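Local coordinates for protein beta-glucosidase (Chaetomella raphigera, PDB 6JXG) that probably hydrolyses terminal, non-reducing beta-D-glucosyl residues with release of beta-D-glucose, a step in cellulose degradation, at residues D24-V29 against N266-I271; L20-K25 against S279-M284; G246-M251 against V285-A290; G241-G246 against G274-S279; L54-G59 against F228-W233. All coordinates share one frame; numbering follows the deposited sequence.

In the fold
From the N terminus, helix 22-29 opens two long loops at once: interaction 1 closes the first on helix 265-272, and interaction 2 the slightly longer one on helix 278-294. Interaction 5, joining strands 55-57 and 228-231 through the barrel core, is nested inside both. After it closes, the chain runs through helix 239-245, where interaction 4 opens a short loop that ends just before helix 278-294; it lies within interaction 2 but crosses interaction 1. Interaction 3 ties the loop 246-251 to helix 278-294 and crosses interactions 1, 2 and 4. Interactions 1 and 2 bind an early helix to helices 265-272 and 278-294; interactions 3 and 4 add helix 239-245 and the loop after it.

Interaction 1 (D24-V29 against N266-I271); sequences DKASIV and NLLAAI. With NAG (2-acetamido-2-deoxy-beta-D-glucopyranose), chain C.
A26 and V29, one turn apart on helix 22-29, meet L268 and L267 of helix 265-272, and all the direct packing between the two segments is apolar. The methyl of A26 lies against the forked end of L268, with A26 CB 3.9 Å from L268 CD2 and the branch carbon CG almost as near. L268 leans over to make this contact, since its first torsion (chi1 -58°) sets CG beside its own backbone N. V29 and L267 meet at about a right angle, V29 CG1 standing 3.7 Å from L267 CD2. L267 swings the other way from its neighbour, with CG trans to the backbone N (chi1 -180°), so that L267 meets V29 while L268 meets A26.

This is a helix pair in which a small residue lets the backbones come close: the CA atoms of A26 and L268 are 7.2 Å apart. It joins a helix near the N terminus to one that belongs to the TIM-barrel-like N-terminal domain of the family 3 hydrolases, and helix 278-294 covers both, touching V29 through M284 and I288 and I271 through L281.

Polar contacts lie away from this seam. S27 OG turns back along its own helix and gives a hydrogen bond to D24 O at 2.7 Å. On helix 265-272, NAG O6 donates to N266 OD1 at 3.0 Å, while N266 ND2 is held by Y261 O. The same sugar, part of the glycan carried by N273, rests against the helix, NAG O5 being 3.6 Å from A270 CA.

Interaction 2 (L20-K25 against S279-M284); sequences LSNTDK and SRLDDM
K25 meets L281 with its CB and D282 with its far end, so one side chain serves both an apolar and a charged partner. Its first methylene, CB, sits against the fork of L281, with K25 CB 3.9 Å from L281 CD2 and as far from CG, while L281 CD1 nestles beside the K25 carbonyl. The leucine gets there because its CG stands opposite the backbone N (chi1 172°), which drives the fork straight at helix 22-29. Beyond CB the lysine runs out fully extended, and the chain and the aspartate cross obliquely. K25 NZ forms a salt bridge with D282 OD1 at 2.9 Å, arriving from above the carboxylate, 40° out of its plane. D282 OD1 accepts a second bond from Q278 NE2, a donor that also serves N22 OD1 and so links the start of one helix to the other.

The contact falls at the first turn of helix 22-29, which opens with a capping box: D24 N donates to S21 OG at 2.8 Å, and S21 N donates to D24 OD2 at 2.8 Å. On this turn K25 points at helix 278-294, while the end of N22 reaches it, N22 OD1 lying 4.2 Å from L281 CD2.

An alanine in place of K25 would probably leave the carboxylate of D282 without its charged mate and without the methylenes beside it, only the CB contact with L281 remaining.

On another face of helix 278-294, R280 NH2 and D283 OD2 form a salt bridge of 3.0 Å, the oxygen near the guanidinium plane and using its anti lone pair.

Interaction 3 (G246-M251 against V285-A290); sequences GLDVAM and VTRILA
D248 OD2, which touches the CD methylene of R287, is gripped by two donors from beyond the contact, the backbone N of V229 and NZ of K220, and the other carboxylate oxygen, OD1, receives NH2 of R280. The buried carboxylate is held from several directions, and the two cations probably favour its charged form. Its meeting with R287 is of another kind. The arginine, extended as far as NE, lays its CD methylene beside the carboxylate, R287 CD standing 3.7 Å from D248 OD2 and nearly as close to OD1. The carboxylate and guanidinium planes are almost parallel, 11° apart, but D248 OD2 lies 4.6 Å from R287 NE and well out of the guanidinium plane, so the two attract as charges without an N-H pointed across. NE and NH1 of the arginine bond to other acceptors: NE to D283 OD2, NH1 to the carbonyls of F225 and G227.

Next to this pair the packing is apolar and tight. I288 CD1 is pushed to 3.3 Å from V249 CG2, closer than carbons usually come, and to 3.5 Å from D248 O. The valine turns CG2 to the isoleucine because its other methyl, CG1, stands trans to the backbone N (chi1 -177°).

Around the contact, loop 246-251 is held to strand 228-231 by backbone bonds from D248 and V249, while A250 bonds with V29 and G31. Helix 278-294 rests on helix 22-29 through V285 and I288, and on helix 7-17, where R287 and A290 touch Y10, and packs on D248 and V249 of the loop, which runs beside strand 228-231.

Interaction 4 (G241-G246 against G274-S279); sequences GSANAG and GTVAQS
A Schellman motif ends helix 265-272, and the chain leaving it hands T275 and V276 to N244 and A243 of helix 239-245. G274 is its C-prime residue, with positive phi; T275 N bonds back to A270 O and G274 N to I271 O. The carbonyl of T275, just past this turn, is taken up by N244, whose CG stands anti to its own carbonyl carbon (chi1 -72°), which brings the amide over. N244 ND2 donates to T275 O at 3.1 Å, almost straight (172° at the hydrogen), in the carbonyl plane and in the plane of the amide.

The other end of the same amide works through water: the water donates to N244 OD1 at 2.7 Å and accepts from A277 N at 3.0 Å. A277 is the N-cap of helix 278-294, so one asparagine spans the connection between two successive helices. A leucine here would probably strip T275 O of this donor and leave the water without its acceptor.

Beside the amide oxygen, V276 packs on A243 with both methyls, V276 CG2 lying 4.0 Å from A243 CB and 3.8 Å from N244 OD1. T275 OG1 bonds to N273 OD1 and A270 O, its side chain touching the NAG.

Interaction 5 (L54-G59 against F228-W233); sequences LCYQDG and FVVSDW
Y56 and F228 approach from opposite directions, and their rings meet near the tyrosine hydroxyl. F228 CE1 lies at the edge of the Y56 ring, in its plane, 3.6 Å from Y56 OH and 4.0 Å from Y56 CE1. V230 CG2 comes in obliquely at 4.3 Å from Y56 CE1, and at the base of the tyrosine, Y56 CB meets the edge of the W233 indole, 4.2 Å from W233 CH2. F228 reaches this spot with its CG lodged between the backbone N and the carbonyl carbon (chi1 72°), a position that brings CE1 and CZ to the tyrosine hydroxyl.

These strands are not neighbours: three strands separate 55-57 from 228-231 in the sheet, and the nearest CA atoms, of Y56 and V230, are 10.1 Å apart. The contact therefore crosses the interior of the TIM-barrel-like domain, side chain to side chain.

Outward from this layer, W233 is set by NE1 bonding to V40 O, by the W34 ring meeting it at about 90°, and by W233 N donating to D232 OD1 at 2.7 Å. S231 OG donates to D232 O at 2.9 Å and accepts from M251 N. On the tyrosine side, the adjacent C55 is tied to C39 by a disulfide.

Interaction 1 (D24-V29 against N266-I271)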
# COMPACT_ATOMS: atom_id res chain seq x y z
N ASP A 24 -14.28 17.62 -29.02
CA ASP A 24 -14.45 16.26 -28.41
C ASP A 24 -13.17 15.84 -27.64
O ASP A 24 -13.23 15.38 -26.49
CB ASP A 24 -14.70 15.17 -29.42
CG ASP A 24 -16.00 15.35 -30.25
OD1 ASP A 24 -16.97 15.90 -29.73
OD2 ASP A 24 -15.98 14.94 -31.43
N LYS A 25 -12.04 16.02 -28.30
CA LYS A 25 -10.70 15.66 -27.74
C LYS A 25 -10.43 16.42 -26.46
O LYS A 25 -10.06 15.83 -25.46
CB LYS A 25 -9.61 15.93 -28.77
CG LYS A 25 -9.72 14.98 -29.95
CD LYS A 25 -8.71 15.30 -31.04
CE LYS A 25 -9.05 14.47 -32.25
NZ LYS A 25 -8.00 14.67 -33.21
N ALA A 26 -10.68 17.72 -26.48
CA ALA A 26 -10.51 18.53 -25.27
C ALA A 26 -11.38 18.05 -24.12
O ALA A 26 -10.97 18.06 -22.98
CB ALA A 26 -10.72 20.02 -25.57
N SER A 27 -12.57 17.58 -24.41
CA SER A 27 -13.50 17.21 -23.33
C SER A 27 -13.09 15.86 -22.72
O SER A 27 -13.48 15.60 -21.58
CB SER A 27 -14.98 17.18 -23.83
OG SER A 27 -15.18 16.07 -24.72
N ILE A 28 -12.32 15.06 -23.47
CA ILE A 28 -11.82 13.79 -23.00
C ILE A 28 -10.62 13.95 -22.03
O ILE A 28 -10.44 13.16 -21.12
CB ILE A 28 -11.44 12.86 -24.16
CG1 ILE A 28 -12.70 12.39 -24.87
CG2 ILE A 28 -10.78 11.56 -23.72
CD1 ILE A 28 -12.47 11.66 -26.21
N VAL A 29 -9.90 15.07 -22.15
CA VAL A 29 -8.69 15.26 -21.41
C VAL A 29 -8.89 16.24 -20.25
O VAL A 29 -8.01 16.42 -19.38
CB VAL A 29 -7.75 15.75 -22.55
CG1 VAL A 29 -7.31 17.14 -22.45
CG2 VAL A 29 -7.00 14.64 -23.32
N ASN A 266 -8.85 26.57 -23.25
CA ASN A 266 -7.47 27.00 -23.11
C ASN A 266 -6.43 26.11 -23.78
O ASN A 266 -5.52 26.61 -24.38
CB ASN A 266 -7.09 27.17 -21.66
CG ASN A 266 -7.26 28.58 -21.18
OD1 ASN A 266 -6.96 29.52 -21.90
ND2 ASN A 266 -7.77 28.74 -19.98
N LEU A 267 -6.57 24.78 -23.72
CA LEU A 267 -5.65 23.88 -24.42
C LEU A 267 -5.78 24.03 -25.94
O LEU A 267 -4.75 24.03 -26.67
CB LEU A 267 -5.89 22.42 -23.98
CG LEU A 267 -5.02 21.32 -24.59
CD1 LEU A 267 -3.53 21.51 -24.42
CD2 LEU A 267 -5.42 19.96 -24.00
N LEU A 268 -7.01 24.14 -26.43
CA LEU A 268 -7.25 24.39 -27.90
C LEU A 268 -6.60 25.70 -28.34
O LEU A 268 -6.05 25.76 -29.43
CB LEU A 268 -8.74 24.34 -28.22
CG LEU A 268 -9.46 23.05 -27.85
CD1 LEU A 268 -10.89 22.97 -28.35
CD2 LEU A 268 -8.64 21.86 -28.33
N ALA A 269 -6.67 26.72 -27.50
CA ALA A 269 -5.97 27.96 -27.74
C ALA A 269 -4.44 27.76 -27.84
O ALA A 269 -3.80 28.35 -28.66
CB ALA A 269 -6.31 28.96 -26.62
N ALA A 270 -3.86 26.93 -26.96
CA ALA A 270 -2.43 26.69 -26.96
C ALA A 270 -2.04 25.98 -28.27
O ALA A 270 -0.95 26.12 -28.78
CB ALA A 270 -2.05 25.81 -25.78
N ILE A 271 -2.93 25.15 -28.79
CA ILE A 271 -2.63 24.46 -30.02
C ILE A 271 -2.70 25.48 -31.16
O ILE A 271 -1.79 25.50 -32.02
CB ILE A 271 -3.61 23.30 -30.31
CG1 ILE A 271 -3.47 22.20 -29.22
CG2 ILE A 271 -3.25 22.71 -31.68
CD1 ILE A 271 -4.44 21.05 -29.29
C1 NAG C . -1.18 30.36 -26.04
C2 NAG C . -0.60 31.67 -25.44
C3 NAG C . -0.48 31.54 -23.94
C4 NAG C . -1.74 30.97 -23.32
C5 NAG C . -2.22 29.69 -24.04
C6 NAG C . -3.56 29.10 -23.51
C7 NAG C . 0.89 32.85 -26.96
C8 NAG C . 2.32 33.13 -27.39
N2 NAG C . 0.73 32.03 -25.92
O3 NAG C . -0.15 32.79 -23.33
O4 NAG C . -1.39 30.76 -21.96
O5 NAG C . -2.40 29.97 -25.42
O6 NAG C . -4.50 30.13 -23.47
O7 NAG C . -0.10 33.31 -27.56

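Interaction 2 (L20-K25 against S279-M284)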
# COMPACT_ATOMS: atom_id res chain seq x y z
N LEU A 20 -13.17 12.15 -34.06
CA LEU A 20 -13.37 13.19 -33.05
C LEU A 20 -13.03 14.57 -33.50
O LEU A 20 -12.06 14.78 -34.21
CB LEU A 20 -12.51 12.88 -31.81
CG LEU A 20 -12.79 11.60 -31.09
CD1 LEU A 20 -11.95 11.48 -29.84
CD2 LEU A 20 -14.29 11.49 -30.74
N SER A 21 -13.81 15.55 -33.06
CA SER A 21 -13.40 16.94 -33.23
C SER A 21 -12.40 17.34 -32.17
O SER A 21 -12.21 16.64 -31.21
CB SER A 21 -14.60 17.82 -33.11
OG SER A 21 -15.01 17.83 -31.74
N ASN A 22 -11.82 18.53 -32.31
CA ASN A 22 -10.92 19.02 -31.28
C ASN A 22 -11.66 19.36 -30.01
O ASN A 22 -11.16 19.11 -28.93
CB ASN A 22 -10.13 20.24 -31.74
CG ASN A 22 -8.72 19.89 -32.11
OD1 ASN A 22 -8.36 18.71 -32.27
ND2 ASN A 22 -7.92 20.89 -32.24
N THR A 23 -12.90 19.83 -30.11
CA THR A 23 -13.67 20.02 -28.90
C THR A 23 -14.00 18.67 -28.24
O THR A 23 -14.01 18.58 -26.99
CB THR A 23 -14.92 20.93 -29.08
OG1 THR A 23 -15.85 20.25 -29.88
CG2 THR A 23 -14.60 22.23 -29.78
N ASP A 24 -14.28 17.62 -29.02
CA ASP A 24 -14.45 16.26 -28.41
C ASP A 24 -13.17 15.84 -27.64
O ASP A 24 -13.23 15.38 -26.49
CB ASP A 24 -14.70 15.17 -29.42
CG ASP A 24 -16.00 15.35 -30.25
OD1 ASP A 24 -16.97 15.90 -29.73
OD2 ASP A 24 -15.98 14.94 -31.43
N LYS A 25 -12.04 16.02 -28.30
CA LYS A 25 -10.70 15.66 -27.74
C LYS A 25 -10.43 16.42 -26.46
O LYS A 25 -10.06 15.83 -25.46
CB LYS A 25 -9.61 15.93 -28.77
CG LYS A 25 -9.72 14.98 -29.95
CD LYS A 25 -8.71 15.30 -31.04
CE LYS A 25 -9.05 14.47 -32.25
NZ LYS A 25 -8.00 14.67 -33.21
N SER A 279 -0.44 17.00 -32.18
CA SER A 279 -0.04 15.63 -31.94
C SER A 279 -0.03 15.25 -30.43
O SER A 279 -0.26 14.07 -30.05
CB SER A 279 1.33 15.38 -32.54
OG SER A 279 2.29 16.18 -31.84
N ARG A 280 0.20 16.25 -29.59
CA ARG A 280 0.26 16.03 -28.14
C ARG A 280 -1.15 15.74 -27.63
O ARG A 280 -1.40 14.74 -26.92
CB ARG A 280 0.95 17.20 -27.41
CG ARG A 280 1.09 16.98 -25.85
CD ARG A 280 2.16 15.95 -25.47
NE ARG A 280 1.59 14.64 -25.30
CZ ARG A 280 0.81 14.30 -24.25
NH1 ARG A 280 0.64 15.14 -23.24
NH2 ARG A 280 0.27 13.11 -24.19
N LEU A 281 -2.10 16.57 -28.02
CA LEU A 281 -3.53 16.25 -27.64
C LEU A 281 -4.04 14.90 -28.22
O LEU A 281 -4.72 14.11 -27.54
CB LEU A 281 -4.48 17.38 -28.07
CG LEU A 281 -6.00 17.22 -27.97
CD1 LEU A 281 -6.42 16.94 -26.53
CD2 LEU A 281 -6.67 18.48 -28.47
N ASP A 282 -3.68 14.62 -29.46
CA ASP A 282 -4.02 13.38 -30.10
C ASP A 282 -3.43 12.22 -29.31
O ASP A 282 -4.11 11.20 -29.12
CB ASP A 282 -3.51 13.32 -31.54
CG ASP A 282 -4.30 14.27 -32.48
OD1 ASP A 282 -5.33 14.83 -32.09
OD2 ASP A 282 -3.88 14.40 -33.67
N ASP A 283 -2.21 12.39 -28.82
CA ASP A 283 -1.53 11.34 -28.08
C ASP A 283 -2.25 11.12 -26.75
O ASP A 283 -2.49 10.01 -26.36
CB ASP A 283 -0.08 11.71 -27.84
CG ASP A 283 0.67 10.63 -27.12
OD1 ASP A 283 0.95 9.60 -27.75
OD2 ASP A 283 0.90 10.77 -25.93
N MET A 284 -2.68 12.19 -26.11
CA MET A 284 -3.41 12.11 -24.83
C MET A 284 -4.67 11.28 -24.96
O MET A 284 -4.93 10.38 -24.20
CB MET A 284 -3.83 13.49 -24.37
CG MET A 284 -2.78 14.45 -23.91
SD MET A 284 -3.66 16.04 -23.58
CE MET A 284 -2.39 17.21 -23.37

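Interaction 3 (G246-M251 against V285-A290)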
# COMPACT_ATOMS: atom_id res chain seq x y z
N GLY A 246 3.72 15.76 -20.64
CA GLY A 246 3.13 14.47 -20.85
C GLY A 246 1.92 14.11 -19.99
O GLY A 246 1.57 12.95 -19.89
N LEU A 247 1.29 15.09 -19.37
CA LEU A 247 0.05 14.87 -18.67
C LEU A 247 -1.01 14.51 -19.74
O LEU A 247 -0.94 15.03 -20.85
CB LEU A 247 -0.40 16.06 -17.88
CG LEU A 247 -1.66 16.00 -17.03
CD1 LEU A 247 -1.45 14.99 -15.91
CD2 LEU A 247 -2.02 17.36 -16.44
N ASP A 248 -1.95 13.62 -19.40
CA ASP A 248 -3.04 13.25 -20.33
C ASP A 248 -4.42 13.64 -19.87
O ASP A 248 -5.29 13.91 -20.73
CB ASP A 248 -3.02 11.77 -20.61
CG ASP A 248 -1.67 11.32 -21.18
OD1 ASP A 248 -1.24 11.92 -22.21
OD2 ASP A 248 -1.06 10.37 -20.61
N VAL A 249 -4.64 13.69 -18.58
CA VAL A 249 -5.94 14.07 -18.04
C VAL A 249 -5.80 15.00 -16.84
O VAL A 249 -5.06 14.71 -15.89
CB VAL A 249 -6.73 12.84 -17.56
CG1 VAL A 249 -8.13 13.23 -17.06
CG2 VAL A 249 -6.85 11.81 -18.67
N ALA A 250 -6.54 16.12 -16.88
CA ALA A 250 -6.50 17.11 -15.82
C ALA A 250 -7.69 16.96 -14.91
O ALA A 250 -8.80 17.21 -15.35
CB ALA A 250 -6.45 18.52 -16.39
N MET A 251 -7.45 16.57 -13.67
CA MET A 251 -8.53 16.41 -12.72
C MET A 251 -8.37 17.37 -11.53
O MET A 251 -7.27 17.51 -11.06
CB MET A 251 -8.51 14.97 -12.19
CG MET A 251 -9.09 13.97 -13.17
SD MET A 251 -10.89 14.23 -13.30
CE MET A 251 -11.10 13.88 -15.04
N VAL A 285 -5.47 11.60 -25.97
CA VAL A 285 -6.71 10.89 -26.25
C VAL A 285 -6.52 9.48 -26.65
O VAL A 285 -7.29 8.61 -26.22
CB VAL A 285 -7.54 11.65 -27.29
CG1 VAL A 285 -8.85 10.91 -27.54
CG2 VAL A 285 -7.88 13.03 -26.74
N THR A 286 -5.51 9.20 -27.50
CA THR A 286 -5.22 7.88 -27.88
C THR A 286 -4.93 7.00 -26.66
O THR A 286 -5.43 5.89 -26.58
CB THR A 286 -4.03 7.79 -28.86
OG1 THR A 286 -4.26 8.60 -30.03
CG2 THR A 286 -3.82 6.38 -29.28
N ARG A 287 -4.20 7.55 -25.71
CA ARG A 287 -3.81 6.82 -24.51
C ARG A 287 -5.03 6.52 -23.60
O ARG A 287 -5.22 5.39 -23.13
CB ARG A 287 -2.76 7.60 -23.75
CG ARG A 287 -1.37 7.61 -24.40
CD ARG A 287 -0.41 8.56 -23.72
NE ARG A 287 0.94 8.39 -24.24
CZ ARG A 287 1.77 7.38 -23.99
NH1 ARG A 287 1.47 6.45 -23.11
NH2 ARG A 287 2.95 7.35 -24.62
N ILE A 288 -5.84 7.54 -23.34
CA ILE A 288 -7.05 7.43 -22.50
C ILE A 288 -8.01 6.38 -23.08
O ILE A 288 -8.45 5.45 -22.38
CB ILE A 288 -7.79 8.78 -22.40
CG1 ILE A 288 -6.88 9.81 -21.72
CG2 ILE A 288 -9.09 8.63 -21.59
CD1 ILE A 288 -7.22 11.27 -21.92
N LEU A 289 -8.22 6.47 -24.39
CA LEU A 289 -9.10 5.51 -25.09
C LEU A 289 -8.45 4.11 -25.10
O LEU A 289 -9.13 3.11 -24.97
CB LEU A 289 -9.44 6.00 -26.53
CG LEU A 289 -10.25 7.31 -26.59
CD1 LEU A 289 -10.53 7.59 -28.06
CD2 LEU A 289 -11.57 7.26 -25.82
N ALA A 290 -7.13 4.03 -25.31
CA ALA A 290 -6.47 2.73 -25.31
C ALA A 290 -6.74 1.99 -23.97
O ALA A 290 -7.00 0.79 -23.96
CB ALA A 290 -4.98 2.89 -25.53

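Interaction 4 (G241-G246 against G274-S279)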
# COMPACT_ATOMS: atom_id res chain seq x y z
N GLY A 241 2.75 23.84 -19.90
CA GLY A 241 3.72 23.01 -19.16
C GLY A 241 3.28 21.59 -19.01
O GLY A 241 4.03 20.66 -19.34
N SER A 242 2.04 21.43 -18.52
CA SER A 242 1.52 20.12 -18.27
C SER A 242 1.35 19.30 -19.55
O SER A 242 1.73 18.13 -19.59
CB SER A 242 0.20 20.20 -17.49
OG SER A 242 -0.78 20.98 -18.14
N ALA A 243 0.69 19.86 -20.57
CA ALA A 243 0.54 19.17 -21.84
C ALA A 243 1.89 18.66 -22.36
O ALA A 243 2.02 17.50 -22.77
CB ALA A 243 -0.13 20.08 -22.88
N ASN A 244 2.83 19.57 -22.42
CA ASN A 244 4.15 19.28 -23.05
C ASN A 244 5.00 18.33 -22.24
O ASN A 244 5.81 17.58 -22.80
CB ASN A 244 4.87 20.55 -23.40
CG ASN A 244 4.22 21.24 -24.58
OD1 ASN A 244 3.35 20.67 -25.27
ND2 ASN A 244 4.62 22.48 -24.79
N ALA A 245 4.71 18.27 -20.94
CA ALA A 245 5.42 17.34 -20.04
C ALA A 245 4.94 15.94 -20.16
O ALA A 245 5.65 15.02 -19.77
CB ALA A 245 5.19 17.79 -18.60
N GLY A 246 3.72 15.76 -20.64
CA GLY A 246 3.13 14.47 -20.85
C GLY A 246 1.92 14.11 -19.99
O GLY A 246 1.57 12.95 -19.89
N GLY A 274 0.35 27.70 -31.35
CA GLY A 274 1.61 27.02 -31.66
C GLY A 274 2.42 26.58 -30.47
O GLY A 274 3.53 26.16 -30.65
N THR A 275 1.93 26.70 -29.25
CA THR A 275 2.77 26.38 -28.07
C THR A 275 2.62 24.90 -27.64
O THR A 275 3.48 24.36 -26.95
CB THR A 275 2.42 27.28 -26.88
OG1 THR A 275 1.01 27.31 -26.66
CG2 THR A 275 2.90 28.73 -27.06
N VAL A 276 1.54 24.25 -28.04
CA VAL A 276 1.30 22.79 -27.85
C VAL A 276 0.97 22.21 -29.23
O VAL A 276 0.13 22.72 -29.93
CB VAL A 276 0.11 22.52 -26.92
CG1 VAL A 276 -0.17 21.05 -26.81
CG2 VAL A 276 0.40 23.04 -25.47
N ALA A 277 1.58 21.11 -29.58
CA ALA A 277 1.29 20.44 -30.81
C ALA A 277 -0.03 19.69 -30.79
O ALA A 277 -0.39 19.06 -29.79
CB ALA A 277 2.38 19.48 -31.12
N GLN A 278 -0.77 19.80 -31.88
CA GLN A 278 -1.94 18.92 -32.08
C GLN A 278 -1.62 17.47 -31.77
O GLN A 278 -2.45 16.81 -31.18
CB GLN A 278 -2.42 18.99 -33.54
CG GLN A 278 -3.65 18.10 -33.87
CD GLN A 278 -4.88 18.59 -33.15
OE1 GLN A 278 -5.08 19.79 -33.04
NE2 GLN A 278 -5.67 17.68 -32.59
N SER A 279 -0.44 17.00 -32.18
CA SER A 279 -0.04 15.63 -31.94
C SER A 279 -0.03 15.25 -30.43
O SER A 279 -0.26 14.07 -30.05
CB SER A 279 1.33 15.38 -32.54
OG SER A 279 2.29 16.18 -31.84
O HOH W 1 3.65 19.93 -27.80

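Interaction 5 (L54-G59 against F228-W233)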
# COMPACT_ATOMS: atom_id res chain seq x y z
N LEU A 54 -16.68 9.44 -18.33
CA LEU A 54 -15.74 8.61 -17.56
C LEU A 54 -15.70 8.99 -16.08
O LEU A 54 -15.57 10.18 -15.75
CB LEU A 54 -14.31 8.65 -18.11
CG LEU A 54 -14.21 8.05 -19.51
CD1 LEU A 54 -12.87 8.46 -20.14
CD2 LEU A 54 -14.29 6.54 -19.46
N CYS A 55 -15.77 7.96 -15.22
CA CYS A 55 -15.96 8.13 -13.78
C CYS A 55 -14.65 7.69 -13.09
O CYS A 55 -14.22 6.52 -13.25
CB CYS A 55 -17.13 7.27 -13.30
SG CYS A 55 -17.31 7.20 -11.47
N TYR A 56 -14.04 8.65 -12.37
CA TYR A 56 -12.82 8.41 -11.60
C TYR A 56 -13.22 8.49 -10.13
O TYR A 56 -13.76 9.54 -9.68
CB TYR A 56 -11.81 9.51 -11.90
CG TYR A 56 -11.23 9.56 -13.30
CD1 TYR A 56 -9.90 9.21 -13.56
CD2 TYR A 56 -11.95 10.04 -14.34
CE1 TYR A 56 -9.39 9.29 -14.80
CE2 TYR A 56 -11.45 10.10 -15.62
CZ TYR A 56 -10.15 9.74 -15.85
OH TYR A 56 -9.66 9.84 -17.13
N GLN A 57 -12.96 7.42 -9.39
CA GLN A 57 -13.42 7.32 -8.02
C GLN A 57 -12.30 6.83 -7.07
O GLN A 57 -11.61 5.85 -7.34
CB GLN A 57 -14.67 6.44 -7.89
CG GLN A 57 -15.40 6.61 -6.55
CD GLN A 57 -16.20 7.91 -6.51
OE1 GLN A 57 -16.30 8.66 -7.51
NE2 GLN A 57 -16.79 8.19 -5.35
N ASP A 58 -12.18 7.52 -5.93
CA ASP A 58 -11.33 7.02 -4.81
C ASP A 58 -12.00 5.75 -4.19
O ASP A 58 -13.21 5.47 -4.40
CB ASP A 58 -11.22 8.08 -3.72
CG ASP A 58 -10.29 9.22 -4.06
OD1 ASP A 58 -9.25 8.91 -4.63
OD2 ASP A 58 -10.62 10.40 -3.74
N GLY A 59 -11.26 4.94 -3.46
CA GLY A 59 -9.83 5.09 -3.26
C GLY A 59 -9.23 3.70 -3.20
O GLY A 59 -9.85 2.74 -3.62
N PHE A 228 -2.30 6.18 -19.61
CA PHE A 228 -2.47 7.59 -19.53
C PHE A 228 -2.13 8.06 -18.10
O PHE A 228 -2.24 7.31 -17.14
CB PHE A 228 -3.84 8.06 -19.96
CG PHE A 228 -4.92 7.74 -19.03
CD1 PHE A 228 -5.33 8.66 -18.06
CD2 PHE A 228 -5.61 6.51 -19.15
CE1 PHE A 228 -6.36 8.36 -17.21
CE2 PHE A 228 -6.66 6.22 -18.32
CZ PHE A 228 -7.08 7.15 -17.34
N VAL A 229 -1.62 9.28 -18.05
CA VAL A 229 -1.29 9.97 -16.78
C VAL A 229 -2.35 10.97 -16.41
O VAL A 229 -2.74 11.79 -17.21
CB VAL A 229 0.08 10.68 -16.90
CG1 VAL A 229 0.39 11.33 -15.56
CG2 VAL A 229 1.16 9.65 -17.25
N VAL A 230 -2.85 10.88 -15.17
CA VAL A 230 -3.85 11.76 -14.66
C VAL A 230 -3.28 12.61 -13.53
O VAL A 230 -2.42 12.15 -12.78
CB VAL A 230 -5.08 10.97 -14.28
CG1 VAL A 230 -4.81 9.90 -13.21
CG2 VAL A 230 -6.17 11.92 -13.85
N SER A 231 -3.74 13.85 -13.39
CA SER A 231 -3.23 14.66 -12.31
C SER A 231 -3.80 14.29 -11.00
O SER A 231 -4.98 13.94 -10.88
CB SER A 231 -3.43 16.15 -12.57
OG SER A 231 -4.80 16.47 -12.54
N ASP A 232 -3.00 14.51 -9.94
CA ASP A 232 -3.64 14.58 -8.65
C ASP A 232 -4.53 15.83 -8.70
O ASP A 232 -4.43 16.65 -9.63
CB ASP A 232 -2.60 14.56 -7.52
CG ASP A 232 -3.14 14.02 -6.20
OD1 ASP A 232 -4.37 14.09 -5.98
OD2 ASP A 232 -2.33 13.58 -5.33
N TRP A 233 -5.42 15.95 -7.71
CA TRP A 233 -6.53 16.85 -7.82
C TRP A 233 -6.04 18.28 -7.65
O TRP A 233 -5.61 18.71 -6.59
CB TRP A 233 -7.67 16.48 -6.91
CG TRP A 233 -8.77 15.67 -7.55
CD1 TRP A 233 -10.09 15.86 -7.36
CD2 TRP A 233 -8.66 14.49 -8.40
NE1 TRP A 233 -10.83 14.94 -8.05
CE2 TRP A 233 -9.98 14.08 -8.69
CE3 TRP A 233 -7.60 13.73 -8.91
CZ2 TRP A 233 -10.27 12.97 -9.50
CZ3 TRP A 233 -7.87 12.64 -9.71
CH2 TRP A 233 -9.22 12.26 -9.99